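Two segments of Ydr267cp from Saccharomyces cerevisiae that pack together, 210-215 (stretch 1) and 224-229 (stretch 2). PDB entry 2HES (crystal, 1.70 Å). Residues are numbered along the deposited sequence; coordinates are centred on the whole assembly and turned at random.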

ATOM      1  N   GLY A 210     -17.728  -7.492  -8.058  1.00 18.06           N
ATOM      2  CA  GLY A 210     -19.002  -6.795  -7.800  1.00 17.58           C
ATOM      3  C   GLY A 210     -18.798  -5.570  -6.925  1.00 19.19           C
ATOM      4  O   GLY A 210     -17.733  -4.905  -6.984  1.00 20.30           O
ATOM      5  N   VAL A 211     -19.808  -5.269  -6.110  1.00 17.87           N
ATOM      6  CA  VAL A 211     -19.815  -4.024  -5.334  1.00 18.66           C
ATOM      7  C   VAL A 211     -18.683  -4.009  -4.306  1.00 17.65           C
ATOM      8  O   VAL A 211     -18.225  -5.061  -3.828  1.00 17.71           O
ATOM      9  CB  VAL A 211     -21.192  -3.759  -4.692  1.00 18.89           C
ATOM     10  CG1 VAL A 211     -22.276  -3.650  -5.816  1.00 20.05           C
ATOM     11  CG2 VAL A 211     -21.522  -4.882  -3.680  1.00 20.86           C
ATOM     12  N   PHE A 212     -18.264  -2.805  -3.924  1.00 16.65           N
ATOM     13  CA  PHE A 212     -16.932  -2.614  -3.311  1.00 16.36           C
ATOM     14  C   PHE A 212     -16.920  -2.750  -1.801  1.00 15.77           C
ATOM     15  O   PHE A 212     -17.887  -2.419  -1.128  1.00 16.15           O
ATOM     16  CB  PHE A 212     -16.379  -1.207  -3.622  1.00 17.30           C
ATOM     17  CG  PHE A 212     -16.671  -0.727  -5.021  1.00 19.32           C
ATOM     18  CD1 PHE A 212     -16.184  -1.420  -6.141  1.00 21.12           C
ATOM     19  CD2 PHE A 212     -17.447   0.418  -5.213  1.00 20.22           C
ATOM     20  CE1 PHE A 212     -16.461  -0.974  -7.423  1.00 22.95           C
ATOM     21  CE2 PHE A 212     -17.732   0.890  -6.523  1.00 20.14           C
ATOM     22  CZ  PHE A 212     -17.237   0.172  -7.614  1.00 22.35           C
ATOM     23  N   ARG A 213     -15.787  -3.222  -1.278  1.00 15.20           N
ATOM     24  CA  ARG A 213     -15.504  -3.079   0.172  1.00 13.95           C
ATOM     25  C   ARG A 213     -14.043  -2.708   0.333  1.00 14.41           C
ATOM     26  O   ARG A 213     -13.261  -2.815  -0.629  1.00 13.74           O
ATOM     27  CB  ARG A 213     -15.769  -4.375   0.945  1.00 15.39           C
ATOM     28  CG  ARG A 213     -17.231  -4.797   0.910  1.00 14.90           C
ATOM     29  CD  ARG A 213     -17.461  -5.889   1.961  1.00 16.02           C
ATOM     30  NE  ARG A 213     -16.709  -7.108   1.631  1.00 16.83           N
ATOM     31  CZ  ARG A 213     -16.734  -8.214   2.364  1.00 19.84           C
ATOM     32  NH1 ARG A 213     -17.473  -8.269   3.486  1.00 18.50           N
ATOM     33  NH2 ARG A 213     -16.043  -9.273   1.980  1.00 19.14           N
ATOM     34  N   LEU A 214     -13.691  -2.245   1.526  1.00 14.65           N
ATOM     35  CA  LEU A 214     -12.303  -1.815   1.764  1.00 14.05           C
ATOM     36  C   LEU A 214     -11.943  -2.150   3.209  1.00 15.39           C
ATOM     37  O   LEU A 214     -12.820  -2.001   4.072  1.00 15.50           O
ATOM     38  CB  LEU A 214     -12.229  -0.285   1.573  1.00 14.77           C
ATOM     39  CG  LEU A 214     -10.908   0.404   1.797  1.00 18.06           C
ATOM     40  CD1 LEU A 214     -10.306   0.679   0.430  1.00 19.98           C
ATOM     41  CD2 LEU A 214     -11.053   1.700   2.619  1.00 22.40           C
ATOM     42  N   CYS A 215     -10.702  -2.587   3.485  1.00 13.81           N
ATOM     43  CA  CYS A 215     -10.281  -2.664   4.902  1.00 14.66           C
ATOM     44  C   CYS A 215      -9.234  -1.610   5.180  1.00 13.61           C
ATOM     45  O   CYS A 215      -8.484  -1.157   4.275  1.00 14.62           O
ATOM     46  CB  CYS A 215      -9.753  -4.051   5.258  1.00 14.56           C
ATOM     47  SG  CYS A 215      -8.237  -4.550   4.337  1.00 18.26           S
ATOM     48  N   ARG A 224     -10.773  -1.931  10.279  1.00 14.52           N
ATOM     49  CA  ARG A 224     -12.229  -1.815   9.918  1.00 14.43           C
ATOM     50  C   ARG A 224     -12.471  -2.377   8.532  1.00 15.31           C
ATOM     51  O   ARG A 224     -11.602  -2.275   7.649  1.00 15.63           O
ATOM     52  CB  ARG A 224     -12.658  -0.339   9.938  1.00 15.88           C
ATOM     53  CG  ARG A 224     -12.789   0.259  11.371  1.00 16.73           C
ATOM     54  CD  ARG A 224     -13.259   1.744  11.428  1.00 15.29           C
ATOM     55  NE  ARG A 224     -13.558   2.019  12.861  1.00 20.38           N
ATOM     56  CZ  ARG A 224     -14.739   2.419  13.354  1.00 20.53           C
ATOM     57  NH1 ARG A 224     -15.745   2.672  12.548  1.00 24.36           N
ATOM     58  NH2 ARG A 224     -14.882   2.590  14.674  1.00 21.59           N
ATOM     59  N   VAL A 225     -13.665  -2.919   8.300  1.00 12.63           N
ATOM     60  CA  VAL A 225     -14.066  -3.312   6.961  1.00 13.54           C
ATOM     61  C   VAL A 225     -15.254  -2.403   6.639  1.00 13.40           C
ATOM     62  O   VAL A 225     -16.218  -2.314   7.412  1.00 14.91           O
ATOM     63  CB  VAL A 225     -14.446  -4.770   6.905  1.00 14.16           C
ATOM     64  CG1 VAL A 225     -15.029  -5.149   5.578  1.00 15.10           C
ATOM     65  CG2 VAL A 225     -13.232  -5.638   7.208  1.00 17.92           C
ATOM     66  N   TRP A 226     -15.130  -1.706   5.516  1.00 12.89           N
ATOM     67  CA  TRP A 226     -16.109  -0.740   5.089  1.00 12.28           C
ATOM     68  C   TRP A 226     -16.801  -1.320   3.869  1.00 12.50           C
ATOM     69  O   TRP A 226     -16.140  -1.921   3.004  1.00 12.57           O
ATOM     70  CB  TRP A 226     -15.376   0.530   4.663  1.00 13.42           C
ATOM     71  CG  TRP A 226     -14.490   1.129   5.705  1.00 13.49           C
ATOM     72  CD1 TRP A 226     -13.131   0.858   5.916  1.00 15.11           C
ATOM     73  CD2 TRP A 226     -14.842   2.173   6.628  1.00 15.07           C
ATOM     74  NE1 TRP A 226     -12.666   1.657   6.964  1.00 13.54           N
ATOM     75  CE2 TRP A 226     -13.684   2.484   7.380  1.00 16.70           C
ATOM     76  CE3 TRP A 226     -16.037   2.891   6.895  1.00 14.30           C
ATOM     77  CZ2 TRP A 226     -13.688   3.465   8.408  1.00 14.61           C
ATOM     78  CZ3 TRP A 226     -16.027   3.880   7.934  1.00 15.38           C
ATOM     79  CH2 TRP A 226     -14.868   4.138   8.659  1.00 13.95           C
ATOM     80  N   LYS A 227     -18.079  -0.997   3.720  1.00 13.41           N
ATOM     81  CA  LYS A 227     -18.882  -1.531   2.635  1.00 14.87           C
ATOM     82  C   LYS A 227     -19.607  -0.423   1.895  1.00 14.09           C
ATOM     83  O   LYS A 227     -20.264   0.412   2.513  1.00 15.17           O
ATOM     84  CB  LYS A 227     -19.949  -2.412   3.234  1.00 16.50           C
ATOM     85  CG  LYS A 227     -21.022  -2.888   2.200  1.00 18.16           C
ATOM     86  CD  LYS A 227     -22.039  -3.834   2.929  1.00 16.41           C
ATOM     87  CE  LYS A 227     -21.535  -5.125   3.385  1.00 23.75           C
ATOM     88  NZ  LYS A 227     -22.777  -5.567   4.205  1.00 19.95           N
ATOM     89  N   TYR A 228     -19.500  -0.435   0.569  1.00 14.27           N
ATOM     90  CA  TYR A 228     -20.260   0.495  -0.263  1.00 14.42           C
ATOM     91  C   TYR A 228     -21.765   0.137  -0.272  1.00 14.81           C
ATOM     92  O   TYR A 228     -22.116  -1.034  -0.383  1.00 14.31           O
ATOM     93  CB  TYR A 228     -19.692   0.405  -1.670  1.00 15.31           C
ATOM     94  CG  TYR A 228     -20.469   1.066  -2.757  1.00 16.60           C
ATOM     95  CD1 TYR A 228     -20.529   2.440  -2.851  1.00 16.49           C
ATOM     96  CD2 TYR A 228     -21.075   0.308  -3.775  1.00 17.84           C
ATOM     97  CE1 TYR A 228     -21.197   3.072  -3.888  1.00 21.10           C
ATOM     98  CE2 TYR A 228     -21.718   0.944  -4.848  1.00 17.33           C
ATOM     99  CZ  TYR A 228     -21.785   2.323  -4.874  1.00 19.72           C
ATOM    100  OH  TYR A 228     -22.462   2.963  -5.892  1.00 19.58           O
ATOM    101  N   MET A 229     -22.617   1.163  -0.158  1.00 15.81           N
ATOM    102  CA  MET A 229     -24.057   0.979   0.023  1.00 16.34           C
ATOM    103  C   MET A 229     -24.834   1.740  -1.056  1.00 17.09           C
ATOM    104  O   MET A 229     -26.026   1.982  -0.902  1.00 17.74           O
ATOM    105  CB  MET A 229     -24.477   1.442   1.448  1.00 15.31           C
ATOM    106  CG  MET A 229     -23.869   0.669   2.626  1.00 16.11           C
ATOM    107  SD  MET A 229     -24.502  -0.992   2.693  1.00 19.05           S
ATOM    108  CE  MET A 229     -26.185  -0.702   3.257  1.00 14.56           C
TER
HETATM  109  O   HOH W   1     -20.686  -3.076  -1.375  1.00 20.52           O

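The two stretches run as neighbouring antiparallel strands, their axes 4.6 Å apart at closest approach, and together they bury 491 Å² of surface. Stretch 2 is strand throughout, whereas stretch 1 is strand from Arg213 onward; the bridged pairs are Arg213-Lys227, Leu214-Trp226 and Cys215-Val225.

Arg224 contributes chiefly through its backbone. Its carbonyl O lies 3.1 Å from the CA of Cys215, a CA-H...O contact, while its long side chain leads away from stretch 1, as suits a charged group that is partly exposed.

Val225 pairs with Cys215 at a non-hydrogen-bonded position, where the CA atoms approach to 4.4 Å and the side chains emerge on the same face of the sheet. Its CG2 meets Cys215 CB at 4.3 Å; both residues are buried, and a branched valine beside a small cysteine makes a modest apolar contact that suits the interior. The CA of Val225 also makes a CA-H...O contact with Leu214 O, at 3.4 Å.

Trp226 is the centre of the backbone pairing. Its N donates to Leu214 O at 2.7 Å, nearly straight at 173°, and its O accepts from Leu214 N at 2.9 Å, closing the two-bond ring of an antiparallel hydrogen-bonded pair. On the face opposite Val225 and Cys215, Leu214 CD2 meets the indole at its CD1 corner, 4.0 Å from Trp226 CD1. Both residues are buried, and NE1 is hydrogen-bonded to a residue just outside the stretches, so the ring's polar atom is satisfied.

At Lys227 the side chain returns to the face of Val225, opposite Arg213. The contact is made by the aliphatic parts of the two residues: Arg213 CG lies 4.3 Å from Lys227 CB. The end of the lysine leads away, and the charged groups of both residues find hydrogen-bonding partners elsewhere in the structure.

Tyr228 has the largest area covered by the other stretch. Its N donates to Phe212 O at 3.1 Å, extending the backbone ladder beyond the bridged pairs. A water reinforces this end, donating to Phe212 O at 2.9 Å and to Tyr228 O at 2.7 Å. The tyrosine ring receives Phe212 over one face, CD2 to CD2 at 3.9 Å, with the ring planes inclined at 45°, while Val211 CB approaches its edge, 4.2 Å from Tyr228 CD2. A flat aromatic ring can thus serve two apolar neighbours at once, while its OH is hydrogen-bonded to a residue just outside the stretches.

Met229 points away and makes no contact with stretch 1, so the interface ends at Tyr228.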